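Local coordinates for protein putative fimbrium tip subunit Fim1C (Bacteroides ovatus, PDB 4EPS) that probably forms part of the tip of a fimbrium, the kind of cell-surface filament that mediates adhesion and biofilm formation, at residues A[293-299]-A[333-339]; A[272-276]-A[287-291]. All coordinates share one frame; numbering follows the deposited sequence.

Contact 1: residues A[293-299]-A[333-339]; sequences CIGIVCW and HGLVMSL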
ATOM      1  N   CYS A 293     -21.830  10.380   3.885  1.00 21.34           N
ATOM      2  CA  CYS A 293     -21.602   8.923   3.752  1.00 21.66           C
ATOM      3  C   CYS A 293     -22.852   8.355   3.073  1.00 24.91           C
ATOM      4  O   CYS A 293     -23.974   8.661   3.517  1.00 24.81           O
ATOM      5  CB  CYS A 293     -21.333   8.239   5.093  1.00 21.60           C
ATOM      6  SG  CYS A 293     -20.936   6.468   4.932  1.00 24.44           S
ATOM      7  N   ILE A 294     -22.684   7.622   1.969  1.00 19.20           N
ATOM      8  CA  ILE A 294     -23.871   7.125   1.228  1.00 18.47           C
ATOM      9  C   ILE A 294     -23.978   5.603   1.272  1.00 22.77           C
ATOM     10  O   ILE A 294     -25.028   5.047   0.906  1.00 21.78           O
ATOM     11  CB  ILE A 294     -23.896   7.642  -0.233  1.00 21.57           C
ATOM     12  CG1 ILE A 294     -22.695   7.107  -1.048  1.00 23.01           C
ATOM     13  CG2 ILE A 294     -23.982   9.211  -0.264  1.00 21.84           C
ATOM     14  CD1 ILE A 294     -22.792   7.337  -2.588  1.00 25.22           C
ATOM     15  N   GLY A 295     -22.911   4.930   1.689  1.00 20.21           N
ATOM     16  CA  GLY A 295     -22.966   3.466   1.719  1.00 19.97           C
ATOM     17  C   GLY A 295     -21.699   2.823   2.240  1.00 21.26           C
ATOM     18  O   GLY A 295     -20.784   3.516   2.709  1.00 20.09           O
ATOM     19  N   ILE A 296     -21.684   1.491   2.202  1.00 18.17           N
ATOM     20  CA  ILE A 296     -20.557   0.652   2.634  1.00 18.01           C
ATOM     21  C   ILE A 296     -20.119  -0.219   1.453  1.00 19.47           C
ATOM     22  O   ILE A 296     -20.955  -0.837   0.792  1.00 18.68           O
ATOM     23  CB  ILE A 296     -20.991  -0.255   3.853  1.00 22.36           C
ATOM     24  CG1 ILE A 296     -21.532   0.589   5.071  1.00 23.44           C
ATOM     25  CG2 ILE A 296     -19.867  -1.206   4.287  1.00 24.61           C
ATOM     26  CD1 ILE A 296     -20.666   1.607   5.621  1.00 23.09           C
ATOM     27  N   VAL A 297     -18.821  -0.347   1.259  1.00 16.53           N
ATOM     28  CA  VAL A 297     -18.300  -1.246   0.213  1.00 15.67           C
ATOM     29  C   VAL A 297     -18.688  -2.660   0.616  1.00 19.95           C
ATOM     30  O   VAL A 297     -18.334  -3.102   1.723  1.00 19.92           O
ATOM     31  CB  VAL A 297     -16.764  -1.087   0.073  1.00 18.42           C
ATOM     32  CG1 VAL A 297     -16.184  -2.137  -0.895  1.00 18.00           C
ATOM     33  CG2 VAL A 297     -16.412   0.336  -0.401  1.00 18.22           C
ATOM     34  N   CYS A 298     -19.428  -3.371  -0.256  1.00 18.18           N
ATOM     35  CA  CYS A 298     -19.909  -4.710   0.119  1.00 18.78           C
ATOM     36  C   CYS A 298     -19.307  -5.828  -0.730  1.00 22.83           C
ATOM     37  O   CYS A 298     -19.494  -7.007  -0.404  1.00 20.68           O
ATOM     38  CB  CYS A 298     -21.441  -4.727   0.070  1.00 20.65           C
ATOM     39  SG  CYS A 298     -22.118  -4.439  -1.590  1.00 24.67           S
ATOM     40  N   TRP A 299     -18.496  -5.500  -1.742  1.00 20.46           N
ATOM     41  CA  TRP A 299     -17.854  -6.522  -2.597  1.00 21.18           C
ATOM     42  C   TRP A 299     -16.723  -5.833  -3.349  1.00 22.80           C
ATOM     43  O   TRP A 299     -16.896  -4.701  -3.773  1.00 22.39           O
ATOM     44  CB  TRP A 299     -18.884  -7.145  -3.565  1.00 21.28           C
ATOM     45  CG  TRP A 299     -18.375  -8.351  -4.303  1.00 23.72           C
ATOM     46  CD1 TRP A 299     -18.417  -9.660  -3.899  1.00 26.76           C
ATOM     47  CD2 TRP A 299     -17.769  -8.346  -5.599  1.00 23.87           C
ATOM     48  NE1 TRP A 299     -17.871 -10.473  -4.880  1.00 26.86           N
ATOM     49  CE2 TRP A 299     -17.445  -9.684  -5.923  1.00 28.38           C
ATOM     50  CE3 TRP A 299     -17.483  -7.332  -6.529  1.00 25.65           C
ATOM     51  CZ2 TRP A 299     -16.902 -10.037  -7.162  1.00 28.87           C
ATOM     52  CZ3 TRP A 299     -16.937  -7.683  -7.755  1.00 27.90           C
ATOM     53  CH2 TRP A 299     -16.612  -9.017  -8.043  1.00 29.11           C
ATOM     54  N   HIS A 333     -14.117  -1.676  -9.777  1.00 21.07           N
ATOM     55  CA  HIS A 333     -13.506  -1.744  -8.443  1.00 20.43           C
ATOM     56  C   HIS A 333     -14.356  -2.494  -7.420  1.00 22.71           C
ATOM     57  O   HIS A 333     -13.809  -3.141  -6.525  1.00 20.42           O
ATOM     58  CB  HIS A 333     -13.217  -0.326  -7.919  1.00 21.53           C
ATOM     59  CG  HIS A 333     -12.409   0.479  -8.888  1.00 25.17           C
ATOM     60  ND1 HIS A 333     -13.006   1.369  -9.761  1.00 27.11           N
ATOM     61  CD2 HIS A 333     -11.077   0.449  -9.130  1.00 27.77           C
ATOM     62  CE1 HIS A 333     -12.020   1.876 -10.488  1.00 26.81           C
ATOM     63  NE2 HIS A 333     -10.840   1.351 -10.142  1.00 27.48           N
ATOM     64  N   GLY A 334     -15.672  -2.389  -7.530  1.00 20.87           N
ATOM     65  CA  GLY A 334     -16.500  -3.109  -6.576  1.00 21.58           C
ATOM     66  C   GLY A 334     -17.925  -2.628  -6.507  1.00 23.07           C
ATOM     67  O   GLY A 334     -18.410  -1.941  -7.413  1.00 21.43           O
ATOM     68  N   LEU A 335     -18.603  -3.044  -5.431  1.00 18.39           N
ATOM     69  CA  LEU A 335     -19.999  -2.708  -5.209  1.00 18.01           C
ATOM     70  C   LEU A 335     -20.130  -2.034  -3.850  1.00 19.82           C
ATOM     71  O   LEU A 335     -19.405  -2.384  -2.908  1.00 18.76           O
ATOM     72  CB  LEU A 335     -20.876  -4.006  -5.235  1.00 17.80           C
ATOM     73  CG  LEU A 335     -20.850  -4.837  -6.521  1.00 21.07           C
ATOM     74  CD1 LEU A 335     -21.668  -6.126  -6.348  1.00 20.84           C
ATOM     75  CD2 LEU A 335     -21.429  -4.051  -7.710  1.00 20.81           C
ATOM     76  N   VAL A 336     -21.118  -1.174  -3.741  1.00 18.24           N
ATOM     77  CA  VAL A 336     -21.466  -0.454  -2.518  1.00 17.62           C
ATOM     78  C   VAL A 336     -22.918  -0.733  -2.200  1.00 20.66           C
ATOM     79  O   VAL A 336     -23.764  -0.638  -3.080  1.00 19.71           O
ATOM     80  CB  VAL A 336     -21.216   1.087  -2.687  1.00 21.02           C
ATOM     81  CG1 VAL A 336     -21.896   1.913  -1.581  1.00 19.47           C
ATOM     82  CG2 VAL A 336     -19.718   1.404  -2.752  1.00 21.19           C
HETATM   83  N   MSE A 337     -23.217  -0.966  -0.922  1.00 17.88           N
HETATM   84  CA  MSE A 337     -24.605  -1.081  -0.472  1.00 17.26           C
HETATM   85  C   MSE A 337     -25.008   0.227   0.218  1.00 20.69           C
HETATM   86  O   MSE A 337     -24.276   0.735   1.066  1.00 19.26           O
HETATM   87  CB  MSE A 337     -24.798  -2.260   0.481  1.00 17.84           C
HETATM   88  CG  MSE A 337     -26.282  -2.461   0.834  1.00 24.20           C
HETATM   89 SE   MSE A 337     -26.499  -3.967   2.030  0.75 30.08          SE
HETATM   90  CE  MSE A 337     -25.576  -3.215   3.539  1.00 25.21           C
ATOM     91  N   SER A 338     -26.204   0.703  -0.081  1.00 20.98           N
ATOM     92  CA  SER A 338     -26.764   1.931   0.459  1.00 21.86           C
ATOM     93  C   SER A 338     -26.940   1.889   1.968  1.00 22.60           C
ATOM     94  O   SER A 338     -27.328   0.856   2.495  1.00 20.22           O
ATOM     95  CB  SER A 338     -28.152   2.164  -0.168  1.00 27.58           C
ATOM     96  OG  SER A 338     -29.105   1.170   0.251  1.00 29.80           O
ATOM     97  N   LEU A 339     -26.759   3.046   2.651  1.00 20.85           N
ATOM     98  CA  LEU A 339     -27.205   3.199   4.048  1.00 20.22           C
ATOM     99  C   LEU A 339     -28.741   3.235   4.054  1.00 24.27           C
ATOM    100  O   LEU A 339     -29.387   2.977   5.075  1.00 24.40           O
ATOM    101  CB  LEU A 339     -26.687   4.518   4.657  1.00 19.92           C
ATOM    102  CG  LEU A 339     -25.164   4.692   4.723  1.00 21.11           C
ATOM    103  CD1 LEU A 339     -24.795   5.920   5.575  1.00 21.11           C
ATOM    104  CD2 LEU A 339     -24.485   3.456   5.289  1.00 20.08           C
TER
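With CG of Leu335 turned beside its backbone N (chi1 -59°) and CG of Trp299 anti to its own (chi1 -170°), the leucine lies obliquely against the root of the indole, its CD1 4.1 Å from Trp299 CB. At the far end Leu339 spreads its two methyls: CD1 meets Cys293 SG at 4.0 Å, while CD2 meets Ile296 CG1, the side chains of Leu339 and Ile296 crossing at about a right angle. Between these ends the strands pair antiparallel. Ile296 and Met337, a selenomethionine here, exchange two backbone bonds, Met337 N to Ile296 O being 2.8 Å long. Leu335 O receives a firm bond from Cys298 N and a weak one from Trp299 N; both residues face Leu335, a classic beta bulge that shifts the register by one. Glycine suits position 295 because a CB would collide with Met337 O and Val336 CG1; as it is, Gly295 CA lies 3.8 Å from Val336 CG1. Val297 and Val336 point to the sheet face opposite that of Ile296 and Met337 and touch through their CG2 methyls, their beta branches suiting an extended strand. Strand 293-300 lies between strands 273-275 and 334-338, and strand 502-509 flanks the latter; helix 446-458 packs on Ile296 and Leu339 through Leu455.

Contact 2: residues A[272-276]-A[287-291]; sequences DYYYA and EPAKD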
ATOM      1  N   ASP A 272     -15.472  -0.877   3.950  1.00 17.25           N
ATOM      2  CA  ASP A 272     -14.999   0.504   3.843  1.00 15.58           C
ATOM      3  C   ASP A 272     -16.194   1.474   3.678  1.00 19.28           C
ATOM      4  O   ASP A 272     -17.212   1.097   3.086  1.00 19.18           O
ATOM      5  CB  ASP A 272     -14.037   0.686   2.672  1.00 15.95           C
ATOM      6  CG  ASP A 272     -12.633   0.111   2.860  1.00 20.37           C
ATOM      7  OD1 ASP A 272     -12.317  -0.369   3.996  1.00 19.52           O
ATOM      8  OD2 ASP A 272     -11.859   0.138   1.890  1.00 22.34           O
ATOM      9  N   TYR A 273     -16.068   2.694   4.206  1.00 17.38           N
ATOM     10  CA  TYR A 273     -17.126   3.726   4.126  1.00 16.68           C
ATOM     11  C   TYR A 273     -17.025   4.454   2.788  1.00 20.62           C
ATOM     12  O   TYR A 273     -15.936   4.883   2.392  1.00 20.59           O
ATOM     13  CB  TYR A 273     -17.019   4.729   5.320  1.00 17.49           C
ATOM     14  CG  TYR A 273     -17.175   4.038   6.657  1.00 18.45           C
ATOM     15  CD1 TYR A 273     -18.440   3.781   7.189  1.00 18.81           C
ATOM     16  CD2 TYR A 273     -16.058   3.664   7.407  1.00 18.42           C
ATOM     17  CE1 TYR A 273     -18.589   3.143   8.422  1.00 19.48           C
ATOM     18  CE2 TYR A 273     -16.193   2.998   8.627  1.00 19.46           C
ATOM     19  CZ  TYR A 273     -17.458   2.761   9.141  1.00 21.07           C
ATOM     20  OH  TYR A 273     -17.593   2.116  10.346  1.00 19.96           O
ATOM     21  N   TYR A 274     -18.159   4.599   2.097  1.00 18.74           N
ATOM     22  CA  TYR A 274     -18.244   5.201   0.770  1.00 18.58           C
ATOM     23  C   TYR A 274     -19.007   6.517   0.826  1.00 21.88           C
ATOM     24  O   TYR A 274     -20.075   6.602   1.436  1.00 20.15           O
ATOM     25  CB  TYR A 274     -18.935   4.214  -0.215  1.00 19.65           C
ATOM     26  CG  TYR A 274     -18.663   4.586  -1.659  1.00 20.66           C
ATOM     27  CD1 TYR A 274     -17.463   4.237  -2.274  1.00 22.30           C
ATOM     28  CD2 TYR A 274     -19.601   5.301  -2.407  1.00 21.16           C
ATOM     29  CE1 TYR A 274     -17.213   4.565  -3.604  1.00 21.30           C
ATOM     30  CE2 TYR A 274     -19.359   5.637  -3.738  1.00 21.30           C
ATOM     31  CZ  TYR A 274     -18.163   5.266  -4.331  1.00 23.00           C
ATOM     32  OH  TYR A 274     -17.902   5.615  -5.630  1.00 22.68           O
ATOM     33  N   TYR A 275     -18.447   7.557   0.199  1.00 19.95           N
ATOM     34  CA  TYR A 275     -18.994   8.917   0.297  1.00 19.72           C
ATOM     35  C   TYR A 275     -19.548   9.468  -1.027  1.00 23.16           C
ATOM     36  O   TYR A 275     -19.240   8.962  -2.093  1.00 23.09           O
ATOM     37  CB  TYR A 275     -17.904   9.860   0.879  1.00 20.47           C
ATOM     38  CG  TYR A 275     -17.669   9.548   2.342  1.00 20.27           C
ATOM     39  CD1 TYR A 275     -16.819   8.509   2.728  1.00 21.61           C
ATOM     40  CD2 TYR A 275     -18.363  10.235   3.345  1.00 20.71           C
ATOM     41  CE1 TYR A 275     -16.708   8.122   4.066  1.00 21.76           C
ATOM     42  CE2 TYR A 275     -18.220   9.885   4.691  1.00 20.83           C
ATOM     43  CZ  TYR A 275     -17.391   8.828   5.045  1.00 25.88           C
ATOM     44  OH  TYR A 275     -17.274   8.458   6.363  1.00 22.98           O
ATOM     45  N   ALA A 276     -20.377  10.522  -0.934  1.00 22.36           N
ATOM     46  CA  ALA A 276     -21.054  11.176  -2.058  1.00 22.70           C
ATOM     47  C   ALA A 276     -20.091  11.662  -3.164  1.00 25.28           C
ATOM     48  O   ALA A 276     -20.486  11.711  -4.332  1.00 25.66           O
ATOM     49  CB  ALA A 276     -21.899  12.335  -1.550  1.00 24.05           C
ATOM     50  N   GLU A 287     -14.015   6.530  14.288  1.00 31.39           N
ATOM     51  CA  GLU A 287     -15.005   7.615  14.294  1.00 31.64           C
ATOM     52  C   GLU A 287     -15.285   8.096  12.866  1.00 31.06           C
ATOM     53  O   GLU A 287     -14.913   9.208  12.489  1.00 30.50           O
ATOM     54  CB  GLU A 287     -14.496   8.778  15.185  1.00 34.11           C
ATOM     55  CG  GLU A 287     -14.528   8.450  16.672  1.00 49.19           C
ATOM     56  CD  GLU A 287     -14.212   9.616  17.592  1.00 85.24           C
ATOM     57  OE1 GLU A 287     -13.249  10.367  17.306  1.00 84.01           O
ATOM     58  OE2 GLU A 287     -14.925   9.775  18.610  1.00 85.72           O
ATOM     59  N   PRO A 288     -15.952   7.272  12.030  1.00 25.40           N
ATOM     60  CA  PRO A 288     -16.201   7.703  10.657  1.00 24.41           C
ATOM     61  C   PRO A 288     -17.144   8.894  10.578  1.00 29.57           C
ATOM     62  O   PRO A 288     -18.074   8.974  11.375  1.00 30.11           O
ATOM     63  CB  PRO A 288     -16.845   6.461  10.018  1.00 24.75           C
ATOM     64  CG  PRO A 288     -17.434   5.715  11.113  1.00 28.62           C
ATOM     65  CD  PRO A 288     -16.495   5.918  12.274  1.00 25.32           C
ATOM     66  N   ALA A 289     -16.915   9.783   9.617  1.00 27.42           N
ATOM     67  CA  ALA A 289     -17.802  10.916   9.363  1.00 27.73           C
ATOM     68  C   ALA A 289     -19.120  10.404   8.804  1.00 29.71           C
ATOM     69  O   ALA A 289     -19.122   9.610   7.857  1.00 26.88           O
ATOM     70  CB  ALA A 289     -17.160  11.893   8.387  1.00 28.51           C
ATOM     71  N   LYS A 290     -20.236  10.860   9.380  1.00 25.63           N
ATOM     72  CA  LYS A 290     -21.581  10.512   8.918  1.00 26.28           C
ATOM     73  C   LYS A 290     -21.935  11.365   7.719  1.00 29.70           C
ATOM     74  O   LYS A 290     -22.603  10.889   6.803  1.00 28.73           O
ATOM     75  CB  LYS A 290     -22.604  10.716  10.060  1.00 30.07           C
ATOM     76  CG  LYS A 290     -24.037  10.291   9.724  1.00 42.53           C
ATOM     77  CD  LYS A 290     -24.908  10.428  10.957  1.00 49.54           C
ATOM     78  CE  LYS A 290     -26.346  10.081  10.708  1.00 51.44           C
ATOM     79  NZ  LYS A 290     -27.088   9.983  11.995  1.00 56.84           N
ATOM     80  N   ASP A 291     -21.500  12.651   7.723  1.00 28.02           N
ATOM     81  CA  ASP A 291     -21.773  13.597   6.642  1.00 28.15           C
ATOM     82  C   ASP A 291     -21.329  13.081   5.301  1.00 29.35           C
ATOM     83  O   ASP A 291     -20.168  12.684   5.135  1.00 27.70           O
ATOM     84  CB  ASP A 291     -21.111  14.981   6.883  1.00 31.22           C
ATOM     85  CG  ASP A 291     -21.793  15.856   7.924  1.00 50.33           C
ATOM     86  OD1 ASP A 291     -22.868  15.450   8.441  1.00 51.95           O
ATOM     87  OD2 ASP A 291     -21.244  16.944   8.237  1.00 58.11           O
TER
HETATM   88  O   HOH W   1     -14.869   9.071   7.865  1.00 36.17           O
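The hydroxyl of Tyr275 is gripped twice: OH donates to Ala289 O at 2.6 Å, and water 1 donates to the same OH at 2.9 Å. The carbonyl takes the phenol in its own plane, on a lone pair, with a C=O...OH angle of 135°. Water 1 also accepts from Ala289 N at 2.8 Å, so the phenol and the water together serve both backbone polar groups of one residue in a segment without regular secondary structure. These bonds use only the backbone of Ala289, whose methyl CB lies 4.0 Å from Tyr275 OH. Further along the ring edge, Tyr275 CE2 lies 3.4 Å from Asp291 O, which is close to the ring plane.

Next to this polar site, Pro288 lies over one face of Tyr273 in a CH-pi contact, its CB 3.8 Å from the ring centroid and only 10° off the normal. Pro288 CG reaches outward over the phenol end, 3.6 Å from Tyr273 CZ. The tyrosine's CG stands beside its backbone N (chi1 -60°), which carries the ring out from strand 273-275 to meet the proline. Without this ring, as with an alanine here, Pro288 would probably lose the flat surface it rests on, opening a gap between strand and loop. Lys457 of helix 446-458 touches both Tyr273 and Pro288, and Tyr275 also packs on Val281.

The chemistry is thus divided between two tyrosines: Tyr273 offers an aromatic face to the compact apolar ring of Pro288, whose backbone phi is restricted, while Tyr275 uses its hydroxyl to bond Ala289 O directly and Ala289 N through water, implying that the loop is held by both dispersion and directed hydrogen bonding.

Both segments of contact 2 precede those of contact 1 in the chain. Their centres lie about 10 Å apart, and both share one antiparallel sheet through the neighbouring strands 273-275 and 293-300. After strand 273-275 the chain runs through strand 280-281, and the loop with 287-291 then leads into strand 293-300. Probable backbone bonds join the contacts, Val297 N to Asp272 O at 2.8 Å and Ile294 N to Tyr274 O at 2.9 Å, while Ile296 CD1 packs on Tyr273 CD1. Helix 446-458 touches side chains of both. Contact 1 is buried strand pairing; contact 2 is partly buried and holds a loop with exposed residues against strand 273-275, in a probable fimbrial tip protein.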